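Local atomic coordinates of RabGDI protein (Plasmodium falciparum 3D7, PDB entry 3P1W), a protein that probably acts as a Rab GDP-dissociation inhibitor, a regulator of Rab GTPases in protein transport. Residues A[282-293]-A[305-316]; A[115-123]-A[243-252]. All coordinates share one frame; numbering follows the deposited sequence. Where two conformers were deposited one is given.

Interaction 1: residues A[282-293]-A[305-316]; sequences FVFDDDNKVCGI and KVICDPSYVMHL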
loop_
_atom_site.group_PDB
_atom_site.type_symbol
_atom_site.label_atom_id
_atom_site.label_comp_id
_atom_site.label_asym_id
_atom_site.label_seq_id
_atom_site.Cartn_x
_atom_site.Cartn_y
_atom_site.Cartn_z
ATOM N N PHE A 282 -25.736 -14.709 -5.657
ATOM C CA PHE A 282 -25.169 -15.028 -6.945
ATOM C C PHE A 282 -26.095 -16.008 -7.647
ATOM O O PHE A 282 -26.707 -16.855 -6.997
ATOM C CB PHE A 282 -23.805 -15.683 -6.782
ATOM C CG PHE A 282 -22.745 -14.759 -6.248
ATOM C CD1 PHE A 282 -21.975 -13.997 -7.112
ATOM C CD2 PHE A 282 -22.525 -14.647 -4.896
ATOM C CE1 PHE A 282 -20.984 -13.141 -6.629
ATOM C CE2 PHE A 282 -21.533 -13.798 -4.407
ATOM C CZ PHE A 282 -20.774 -13.040 -5.277
ATOM N N VAL A 283 -26.196 -15.884 -8.965
ATOM C CA VAL A 283 -26.868 -16.870 -9.795
ATOM C C VAL A 283 -25.785 -17.701 -10.481
ATOM O O VAL A 283 -24.826 -17.147 -11.035
ATOM C CB VAL A 283 -27.781 -16.189 -10.837
ATOM C CG1 VAL A 283 -28.620 -17.233 -11.600
ATOM C CG2 VAL A 283 -28.676 -15.142 -10.158
ATOM N N PHE A 284 -25.921 -19.022 -10.393
ATOM C CA PHE A 284 -24.990 -19.975 -11.002
ATOM C C PHE A 284 -25.638 -20.793 -12.109
ATOM O O PHE A 284 -26.789 -21.193 -11.984
ATOM C CB PHE A 284 -24.485 -20.930 -9.936
ATOM C CG PHE A 284 -23.609 -20.280 -8.938
ATOM C CD1 PHE A 284 -22.326 -19.897 -9.298
ATOM C CD2 PHE A 284 -24.061 -20.010 -7.653
ATOM C CE1 PHE A 284 -21.495 -19.270 -8.397
ATOM C CE2 PHE A 284 -23.214 -19.370 -6.736
ATOM C CZ PHE A 284 -21.939 -19.010 -7.115
ATOM N N ASP A 285 -24.893 -21.050 -13.182
ATOM C CA ASP A 285 -25.394 -21.899 -14.262
ATOM C C ASP A 285 -25.245 -23.383 -13.906
ATOM O O ASP A 285 -24.778 -23.725 -12.821
ATOM C CB ASP A 285 -24.695 -21.570 -15.593
ATOM C CG ASP A 285 -23.227 -21.961 -15.612
ATOM O OD1 ASP A 285 -22.774 -22.725 -14.733
ATOM O OD2 ASP A 285 -22.523 -21.504 -16.531
ATOM N N ASP A 286 -25.651 -24.249 -14.833
ATOM C CA ASP A 286 -25.571 -25.706 -14.659
ATOM C C ASP A 286 -24.159 -26.256 -14.411
ATOM O O ASP A 286 -24.024 -27.375 -13.920
ATOM C CB ASP A 286 -26.182 -26.424 -15.877
ATOM C CG ASP A 286 -27.698 -26.333 -15.920
ATOM O OD1 ASP A 286 -28.309 -25.825 -14.958
ATOM O OD2 ASP A 286 -28.291 -26.784 -16.922
ATOM N N ASP A 287 -23.120 -25.504 -14.766
ATOM C CA ASP A 287 -21.747 -25.928 -14.472
ATOM C C ASP A 287 -21.191 -25.202 -13.238
ATOM O O ASP A 287 -19.989 -25.179 -13.036
ATOM C CB ASP A 287 -20.806 -25.694 -15.664
ATOM C CG ASP A 287 -21.330 -26.266 -16.961
ATOM O OD1 ASP A 287 -22.119 -27.234 -16.943
ATOM O OD2 ASP A 287 -20.931 -25.732 -18.014
ATOM N N ASN A 288 -22.072 -24.630 -12.423
ATOM C CA ASN A 288 -21.687 -23.895 -11.218
ATOM C C ASN A 288 -20.759 -22.703 -11.494
ATOM O O ASN A 288 -19.917 -22.354 -10.661
ATOM C CB ASN A 288 -21.073 -24.843 -10.176
ATOM C CG ASN A 288 -22.050 -25.895 -9.702
ATOM O OD1 ASN A 288 -23.252 -25.658 -9.632
ATOM N ND2 ASN A 288 -21.537 -27.080 -9.389
ATOM N N LYS A 289 -20.925 -22.075 -12.654
ATOM C CA LYS A 289 -20.190 -20.853 -12.989
ATOM C C LYS A 289 -21.129 -19.667 -12.846
ATOM O O LYS A 289 -22.327 -19.766 -13.156
ATOM C CB LYS A 289 -19.658 -20.893 -14.414
ATOM C CG LYS A 289 -18.730 -22.060 -14.707
ATOM C CD LYS A 289 -17.932 -21.818 -15.991
ATOM C CE LYS A 289 -17.508 -23.125 -16.643
ATOM N NZ LYS A 289 -16.281 -22.948 -17.459
ATOM N N VAL A 290 -20.592 -18.541 -12.391
ATOM C CA VAL A 290 -21.428 -17.370 -12.169
ATOM C C VAL A 290 -22.056 -16.926 -13.496
ATOM O O VAL A 290 -21.409 -16.952 -14.544
ATOM C CB VAL A 290 -20.665 -16.202 -11.497
ATOM C CG1 VAL A 290 -19.709 -15.508 -12.486
ATOM C CG2 VAL A 290 -21.660 -15.202 -10.895
ATOM N N CYS A 291 -23.339 -16.585 -13.451
ATOM C CA CYS A 291 -24.031 -16.049 -14.623
ATOM C C CYS A 291 -24.849 -14.806 -14.280
ATOM O O CYS A 291 -25.312 -14.120 -15.179
ATOM C CB CYS A 291 -24.896 -17.126 -15.288
ATOM S SG CYS A 291 -26.263 -17.701 -14.301
ATOM N N GLY A 292 -25.004 -14.477 -12.996
ATOM C CA GLY A 292 -25.693 -13.235 -12.633
ATOM C C GLY A 292 -25.663 -12.888 -11.157
ATOM O O GLY A 292 -25.048 -13.605 -10.362
ATOM N N ILE A 293 -26.324 -11.784 -10.801
ATOM C CA ILE A 293 -26.483 -11.356 -9.387
ATOM C C ILE A 293 -27.883 -10.781 -9.137
ATOM O O ILE A 293 -28.510 -10.225 -10.054
ATOM C CB ILE A 293 -25.431 -10.309 -8.965
ATOM C CG1 ILE A 293 -25.504 -9.072 -9.856
ATOM C CG2 ILE A 293 -23.986 -10.899 -8.984
ATOM C CD1 ILE A 293 -25.571 -7.798 -9.083
ATOM N N LYS A 305 -18.444 -12.605 -15.705
ATOM C CA LYS A 305 -17.492 -12.631 -14.595
ATOM C C LYS A 305 -17.886 -11.683 -13.492
ATOM O O LYS A 305 -18.580 -10.691 -13.722
ATOM C CB LYS A 305 -16.075 -12.272 -15.091
ATOM C CG LYS A 305 -15.570 -13.168 -16.253
ATOM C CD LYS A 305 -14.175 -12.792 -16.713
ATOM C CE LYS A 305 -13.757 -13.493 -18.005
ATOM N NZ LYS A 305 -13.927 -14.984 -17.986
ATOM N N VAL A 306 -17.377 -11.961 -12.290
ATOM C CA VAL A 306 -17.547 -11.065 -11.172
ATOM C C VAL A 306 -16.162 -10.781 -10.560
ATOM O O VAL A 306 -15.316 -11.669 -10.500
ATOM C CB VAL A 306 -18.467 -11.683 -10.090
ATOM C CG1 VAL A 306 -18.408 -10.905 -8.765
ATOM C CG2 VAL A 306 -19.903 -11.762 -10.568
ATOM N N ILE A 307 -15.947 -9.542 -10.130
ATOM C CA ILE A 307 -14.780 -9.196 -9.274
ATOM C C ILE A 307 -15.355 -8.654 -8.007
ATOM O O ILE A 307 -16.239 -7.796 -8.049
ATOM C CB ILE A 307 -13.868 -8.146 -9.934
ATOM C CG1 ILE A 307 -13.272 -8.671 -11.234
ATOM C CG2 ILE A 307 -12.718 -7.728 -8.969
ATOM C CD1 ILE A 307 -12.769 -7.530 -12.161
ATOM N N CYS A 308 -14.888 -9.134 -6.855
ATOM C CA CYS A 308 -15.414 -8.617 -5.618
ATOM C C CYS A 308 -14.415 -8.736 -4.499
ATOM O O CYS A 308 -13.452 -9.473 -4.604
ATOM C CB CYS A 308 -16.697 -9.351 -5.246
ATOM S SG CYS A 308 -16.528 -11.113 -4.895
ATOM N N ASP A 309 -14.663 -8.002 -3.431
ATOM C CA ASP A 309 -13.850 -8.166 -2.220
ATOM C C ASP A 309 -14.395 -9.324 -1.364
ATOM O O ASP A 309 -15.498 -9.825 -1.621
ATOM C CB ASP A 309 -13.722 -6.834 -1.490
ATOM C CG ASP A 309 -14.973 -6.402 -0.783
ATOM O OD1 ASP A 309 -15.324 -6.992 0.258
ATOM O OD2 ASP A 309 -15.541 -5.393 -1.215
ATOM N N PRO A 310 -13.636 -9.765 -0.350
ATOM C CA PRO A 310 -14.019 -10.935 0.405
ATOM C C PRO A 310 -15.381 -10.838 1.109
ATOM O O PRO A 310 -16.037 -11.874 1.326
ATOM C CB PRO A 310 -12.850 -11.104 1.414
ATOM C CG PRO A 310 -11.697 -10.535 0.727
ATOM C CD PRO A 310 -12.279 -9.300 0.024
ATOM N N SER A 311 -15.843 -9.634 1.407
ATOM C CA SER A 311 -17.108 -9.474 2.110
ATOM C C SER A 311 -18.304 -9.939 1.300
ATOM O O SER A 311 -19.368 -10.179 1.888
ATOM C CB SER A 311 -17.348 -8.028 2.567
ATOM O OG SER A 311 -17.640 -7.159 1.517
ATOM N N TYR A 312 -18.151 -10.043 -0.015
ATOM C CA TYR A 312 -19.250 -10.460 -0.898
ATOM C C TYR A 312 -19.343 -11.966 -1.121
ATOM O O TYR A 312 -20.324 -12.451 -1.748
ATOM C CB TYR A 312 -19.185 -9.703 -2.232
ATOM C CG TYR A 312 -19.574 -8.275 -2.073
ATOM C CD1 TYR A 312 -20.906 -7.876 -2.113
ATOM C CD2 TYR A 312 -18.588 -7.291 -1.864
ATOM C CE1 TYR A 312 -21.266 -6.541 -1.955
ATOM C CE2 TYR A 312 -18.939 -5.968 -1.699
ATOM C CZ TYR A 312 -20.269 -5.592 -1.734
ATOM O OH TYR A 312 -20.579 -4.253 -1.550
ATOM N N VAL A 313 -18.404 -12.723 -0.563
ATOM C CA VAL A 313 -18.364 -14.168 -0.760
ATOM C C VAL A 313 -18.299 -14.930 0.543
ATOM O O VAL A 313 -17.872 -16.094 0.577
ATOM C CB VAL A 313 -17.186 -14.589 -1.691
ATOM C CG1 VAL A 313 -17.378 -14.045 -3.121
ATOM C CG2 VAL A 313 -15.796 -14.132 -1.117
ATOM N N MET A 314 -18.787 -14.313 1.617
ATOM C CA MET A 314 -18.692 -14.946 2.929
ATOM C C MET A 314 -19.645 -16.134 3.069
ATOM O O MET A 314 -19.453 -16.957 3.966
ATOM C CB MET A 314 -18.979 -13.932 4.035
ATOM C CG MET A 314 -17.965 -12.843 4.154
ATOM S SD MET A 314 -16.375 -13.447 4.725
ATOM C CE MET A 314 -16.752 -13.570 6.467
ATOM N N HIS A 315 -20.646 -16.194 2.186
ATOM C CA HIS A 315 -21.597 -17.305 2.109
ATOM C C HIS A 315 -21.209 -18.427 1.143
ATOM O O HIS A 315 -21.869 -19.465 1.108
ATOM C CB HIS A 315 -22.991 -16.773 1.715
ATOM C CG HIS A 315 -23.029 -16.040 0.413
ATOM N ND1 HIS A 315 -22.136 -15.035 0.080
ATOM C CD2 HIS A 315 -23.894 -16.141 -0.625
ATOM C CE1 HIS A 315 -22.458 -14.557 -1.109
ATOM N NE2 HIS A 315 -23.526 -15.205 -1.553
ATOM N N LEU A 316 -20.147 -18.225 0.372
ATOM C CA LEU A 316 -19.747 -19.160 -0.685
ATOM C C LEU A 316 -18.593 -20.032 -0.236
ATOM O O LEU A 316 -17.640 -19.569 0.442
ATOM C CB LEU A 316 -19.347 -18.436 -1.964
ATOM C CG LEU A 316 -20.405 -17.592 -2.660
ATOM C CD1 LEU A 316 -19.816 -17.105 -3.974
ATOM C CD2 LEU A 316 -21.705 -18.407 -2.874
#
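Phe282 carries most of this contact, pushing its ring from the edge strand 282-284 into the chain that follows strand 305-308. Its CG stands anti to the carbonyl carbon, beside the backbone N (chi1 -68°), and the ring meets the other segment with its rim. Three parts of that rim meet different groups. CE1 lies 4.0 Å from Val306 CG1, with the methyl near the ring plane. CE2 points at the backbone carbonyl of Tyr312, 3.2 Å from its O, also in the plane of the ring, so an aromatic C-H faces the oxygen. Leu316 CD1 comes in obliquely, 3.8 Å from Phe282 CE2, and the same methyl touches the edge of the Phe284 ring at CZ. Val313 CG1 packs obliquely on Phe282 CZ.

A second, smaller patch lies nearer the start of strand 305-308. There Val290 and Val306 meet at about a right angle, CG2 to CG2 at 3.9 Å. The branches of Val306 divide the work: CG2 serves Val290, while CG1, anti to the backbone N (chi1 167°), turns to Phe282.

Polar groups shape the chain on both sides. Asp285 OD1 takes the backbone N-H of Asp287 (2.8 Å from its N) and that of Lys289 (2.9 Å from its N) from opposite faces of the carboxylate. The former makes an Asx turn overlapping the type I turn 285-288, itself closed by Asn288 N on Asp285 O; the latter ties in the next residue. Asp309 OD1 is gripped twice by Ser311, through N and through OG, the latter 2.6 Å away; Ser311 OG also bonds Arg51.

Antiparallel strands 279-284 and 290-295 form a hairpin with a classic bulge at Val283, Cys291 and Gly292. Ile427 of strand 427-429 packs against Phe282, Phe284 and Val290, strand 20-26 runs parallel beside strand 305-308, and helix 440-454 covers Lys305 and Ile307.

Interaction 2: residues A[115-123]-A[243-252]; sequences LEWLVVEGS and FGKSPFIYPL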
loop_
_atom_site.group_PDB
_atom_site.type_symbol
_atom_site.label_atom_id
_atom_site.label_comp_id
_atom_site.label_asym_id
_atom_site.label_seq_id
_atom_site.Cartn_x
_atom_site.Cartn_y
_atom_site.Cartn_z
ATOM N N LEU A 115 -6.721 13.804 -10.036
ATOM C CA LEU A 115 -6.045 13.925 -8.756
ATOM C C LEU A 115 -4.874 14.878 -8.844
ATOM O O LEU A 115 -4.270 15.053 -9.907
ATOM C CB LEU A 115 -5.537 12.550 -8.307
ATOM C CG LEU A 115 -6.605 11.454 -8.179
ATOM C CD1 LEU A 115 -6.164 10.218 -8.943
ATOM C CD2 LEU A 115 -6.902 11.140 -6.725
ATOM N N GLU A 116 -4.552 15.481 -7.706
ATOM C CA GLU A 116 -3.380 16.321 -7.552
ATOM C C GLU A 116 -2.439 15.504 -6.660
ATOM O O GLU A 116 -2.863 15.024 -5.623
ATOM C CB GLU A 116 -3.781 17.621 -6.869
ATOM C CG GLU A 116 -2.858 18.797 -7.121
ATOM C CD GLU A 116 -3.525 20.130 -6.827
ATOM O OE1 GLU A 116 -2.794 21.110 -6.575
ATOM O OE2 GLU A 116 -4.776 20.202 -6.847
ATOM N N TRP A 117 -1.193 15.338 -7.090
ATOM C CA TRP A 117 -0.217 14.490 -6.405
ATOM C C TRP A 117 0.792 15.342 -5.676
ATOM O O TRP A 117 1.319 16.319 -6.236
ATOM C CB TRP A 117 0.506 13.614 -7.425
ATOM C CG TRP A 117 -0.430 12.678 -8.071
ATOM C CD1 TRP A 117 -1.071 12.842 -9.275
ATOM C CD2 TRP A 117 -0.887 11.439 -7.537
ATOM N NE1 TRP A 117 -1.889 11.761 -9.522
ATOM C CE2 TRP A 117 -1.791 10.886 -8.472
ATOM C CE3 TRP A 117 -0.616 10.731 -6.356
ATOM C CZ2 TRP A 117 -2.420 9.662 -8.263
ATOM C CZ3 TRP A 117 -1.232 9.518 -6.159
ATOM C CH2 TRP A 117 -2.131 8.995 -7.102
ATOM N N LEU A 118 1.075 14.984 -4.430
ATOM C CA LEU A 118 2.097 15.666 -3.670
ATOM C C LEU A 118 3.074 14.649 -3.101
ATOM O O LEU A 118 2.665 13.564 -2.654
ATOM C CB LEU A 118 1.454 16.484 -2.553
ATOM C CG LEU A 118 0.557 17.615 -3.080
ATOM C CD1 LEU A 118 -0.452 18.072 -2.039
ATOM C CD2 LEU A 118 1.451 18.773 -3.544
ATOM N N VAL A 119 4.357 14.991 -3.137
ATOM C CA VAL A 119 5.406 14.081 -2.672
ATOM C C VAL A 119 5.317 13.909 -1.172
ATOM O O VAL A 119 4.984 14.842 -0.431
ATOM C CB VAL A 119 6.833 14.585 -3.093
ATOM C CG1 VAL A 119 7.227 15.847 -2.321
ATOM C CG2 VAL A 119 7.884 13.512 -2.895
ATOM N N VAL A 120 5.608 12.696 -0.727
ATOM C CA VAL A 120 5.775 12.411 0.666
ATOM C C VAL A 120 7.138 12.931 1.067
ATOM O O VAL A 120 8.126 12.650 0.409
ATOM C CB VAL A 120 5.653 10.899 0.929
ATOM C CG1 VAL A 120 6.027 10.544 2.368
ATOM C CG2 VAL A 120 4.189 10.457 0.639
ATOM N N GLU A 121 7.191 13.702 2.140
ATOM C CA GLU A 121 8.375 14.534 2.395
ATOM C C GLU A 121 9.584 13.769 2.907
ATOM O O GLU A 121 10.711 14.263 2.788
ATOM C CB GLU A 121 8.046 15.702 3.328
ATOM C CG GLU A 121 7.123 16.718 2.683
ATOM C CD GLU A 121 6.987 18.010 3.474
ATOM O OE1 GLU A 121 7.327 18.063 4.676
ATOM O OE2 GLU A 121 6.517 18.993 2.880
ATOM N N GLY A 122 9.384 12.578 3.462
ATOM C CA GLY A 122 10.517 11.791 3.883
ATOM C C GLY A 122 10.272 10.316 4.042
ATOM O O GLY A 122 9.151 9.875 4.235
ATOM N N SER A 123 11.359 9.571 3.940
ATOM C CA SER A 123 11.354 8.121 4.080
ATOM C C SER A 123 12.362 7.774 5.155
ATOM O O SER A 123 13.527 8.206 5.061
ATOM C CB SER A 123 11.810 7.481 2.777
ATOM O OG SER A 123 11.179 8.065 1.649
ATOM N N PHE A 243 10.449 14.076 -7.709
ATOM C CA PHE A 243 10.151 15.092 -6.692
ATOM C C PHE A 243 11.270 15.322 -5.664
ATOM O O PHE A 243 11.111 16.127 -4.754
ATOM C CB PHE A 243 8.862 14.718 -5.949
ATOM C CG PHE A 243 7.659 14.527 -6.847
ATOM C CD1 PHE A 243 6.716 15.543 -7.000
ATOM C CD2 PHE A 243 7.462 13.337 -7.531
ATOM C CE1 PHE A 243 5.600 15.367 -7.831
ATOM C CE2 PHE A 243 6.362 13.160 -8.356
ATOM C CZ PHE A 243 5.425 14.166 -8.503
ATOM N N GLY A 244 12.375 14.593 -5.749
ATOM C CA GLY A 244 13.512 14.802 -4.824
ATOM C C GLY A 244 13.417 14.323 -3.377
ATOM O O GLY A 244 14.338 13.648 -2.878
ATOM N N LYS A 245 12.341 14.701 -2.680
ATOM C CA LYS A 245 12.240 14.505 -1.261
ATOM C C LYS A 245 12.142 13.009 -0.901
ATOM O O LYS A 245 12.727 12.566 0.085
ATOM C CB LYS A 245 11.017 15.256 -0.708
ATOM C CG LYS A 245 11.048 16.796 -0.969
ATOM C CD LYS A 245 10.116 17.526 0.009
ATOM C CE LYS A 245 10.314 19.047 -0.024
ATOM N NZ LYS A 245 9.884 19.581 -1.301
ATOM N N SER A 246 11.364 12.269 -1.679
ATOM C CA SER A 246 11.246 10.813 -1.519
ATOM C C SER A 246 10.748 10.227 -2.829
ATOM O O SER A 246 10.345 10.976 -3.731
ATOM C CB SER A 246 10.276 10.486 -0.376
ATOM O OG SER A 246 8.919 10.524 -0.803
ATOM N N PRO A 247 10.755 8.882 -2.966
ATOM C CA PRO A 247 10.203 8.282 -4.176
ATOM C C PRO A 247 8.701 7.968 -4.083
ATOM O O PRO A 247 8.180 7.238 -4.917
ATOM C CB PRO A 247 11.014 6.984 -4.322
ATOM C CG PRO A 247 11.340 6.610 -2.929
ATOM C CD PRO A 247 11.412 7.883 -2.110
ATOM N N PHE A 248 8.012 8.521 -3.093
ATOM C CA PHE A 248 6.588 8.234 -2.874
ATOM C C PHE A 248 5.717 9.471 -3.016
ATOM O O PHE A 248 6.126 10.577 -2.630
ATOM C CB PHE A 248 6.338 7.627 -1.478
ATOM C CG PHE A 248 7.070 6.353 -1.246
ATOM C CD1 PHE A 248 6.549 5.145 -1.686
ATOM C CD2 PHE A 248 8.300 6.362 -0.609
ATOM C CE1 PHE A 248 7.269 3.959 -1.500
ATOM C CE2 PHE A 248 9.010 5.173 -0.410
ATOM C CZ PHE A 248 8.489 3.986 -0.846
ATOM N N ILE A 249 4.512 9.250 -3.549
ATOM C CA ILE A 249 3.478 10.280 -3.656
ATOM C C ILE A 249 2.174 9.818 -3.047
ATOM O O ILE A 249 1.953 8.615 -2.817
ATOM C CB ILE A 249 3.230 10.724 -5.123
ATOM C CG1 ILE A 249 2.844 9.536 -6.018
ATOM C CG2 ILE A 249 4.473 11.445 -5.642
ATOM C CD1 ILE A 249 2.530 9.944 -7.490
ATOM N N TYR A 250 1.303 10.801 -2.812
ATOM C CA TYR A 250 0.001 10.583 -2.210
ATOM C C TYR A 250 -0.884 11.733 -2.683
ATOM O O TYR A 250 -0.401 12.858 -2.851
ATOM C CB TYR A 250 0.156 10.603 -0.694
ATOM C CG TYR A 250 -1.034 10.250 0.181
ATOM C CD1 TYR A 250 -1.526 8.951 0.266
ATOM C CD2 TYR A 250 -1.582 11.203 1.027
ATOM C CE1 TYR A 250 -2.562 8.656 1.123
ATOM C CE2 TYR A 250 -2.612 10.910 1.882
ATOM C CZ TYR A 250 -3.106 9.655 1.924
ATOM O OH TYR A 250 -4.140 9.412 2.815
ATOM N N PRO A 251 -2.152 11.446 -2.984
ATOM C CA PRO A 251 -2.982 12.499 -3.548
ATOM C C PRO A 251 -3.416 13.519 -2.529
ATOM O O PRO A 251 -3.630 13.183 -1.377
ATOM C CB PRO A 251 -4.220 11.765 -4.070
ATOM C CG PRO A 251 -3.965 10.330 -3.926
ATOM C CD PRO A 251 -2.828 10.144 -2.965
ATOM N N LEU A 252 -3.579 14.758 -2.976
ATOM C CA LEU A 252 -4.222 15.763 -2.171
ATOM C C LEU A 252 -5.610 15.247 -1.777
ATOM O O LEU A 252 -6.381 14.776 -2.624
ATOM C CB LEU A 252 -4.311 17.087 -2.949
ATOM C CG LEU A 252 -4.871 18.315 -2.247
ATOM C CD1 LEU A 252 -4.027 18.655 -1.038
ATOM C CD2 LEU A 252 -4.929 19.505 -3.208
HETATM O O HOH W 1 -6.448 15.123 -5.515
HETATM O O HOH W 2 13.286 14.061 2.629
HETATM O O HOH W 3 13.282 10.270 1.443
#
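An antiparallel strand pair joins residues 117-119 to 248-251, within a larger mixed sheet. Its ladder has Leu118 and Tyr250 as the hydrogen-bonded pair, flanked by the non-hydrogen-bonded pairs Trp117-Pro251 and Val119-Ile249. Leu252 N to Glu116 O (2.8 Å) and Val120 N to Phe248 O (2.9 Å) extend it at the two ends.

Trp117 lies alongside Pro251, whose CB lies over one face of the indole, toward its rim; the proline CG sits 3.6 Å from Trp117 CZ3. Ile249 crosses obliquely, its CD1 3.4 Å from Trp117 CE3. Ile249 CG1 lies between the backbone N and the carbonyl carbon (chi1 57°), and CD1 extends from it toward the indole. Further along, Val119 slides past Phe243 in the opposite direction, CG2 to CB at 3.4 Å, while Leu118 and Leu252 run side by side.

Ser246 holds the loop before strand 248-251. Its OG donates to Val120 O at 2.6 Å, approaching 27° from the carbonyl plane, and accepts the backbone N-H of Phe248 in an ST turn. Two waters on Lys245 O link it to Glu121 O and Ser123 OG. The carboxylate of Glu121 bonds Asn344, and the Tyr250 hydroxyl bonds Asp90.

Reached from helix 226-243 through the short loop 244-247, which Gly244 opens with positive phi, strand 248-251 is an inner strand of the mixed beta-sheet, antiparallel to both 117-129 and 96-97.

Interactions 1 and 2 lie on opposite sides of the chain's centre, about 39 Å apart between centres and about 19 Å between nearest atoms, so they do not touch. They belong to separate sheets. Interaction 1 is in the sheet built round the parallel strands 20-26 and 46-49, consistent with the Rossmann-like part of the GDI family; interaction 2 is in the mixed sheet that also holds strands 320-333 and 346-350. Along the chain they come in series, with 243-252 closing before 282-293 begins. They also differ in kind: interaction 2 is a backbone ladder joining distant residues, whereas interaction 1 is side-chain packing between near neighbours in sequence.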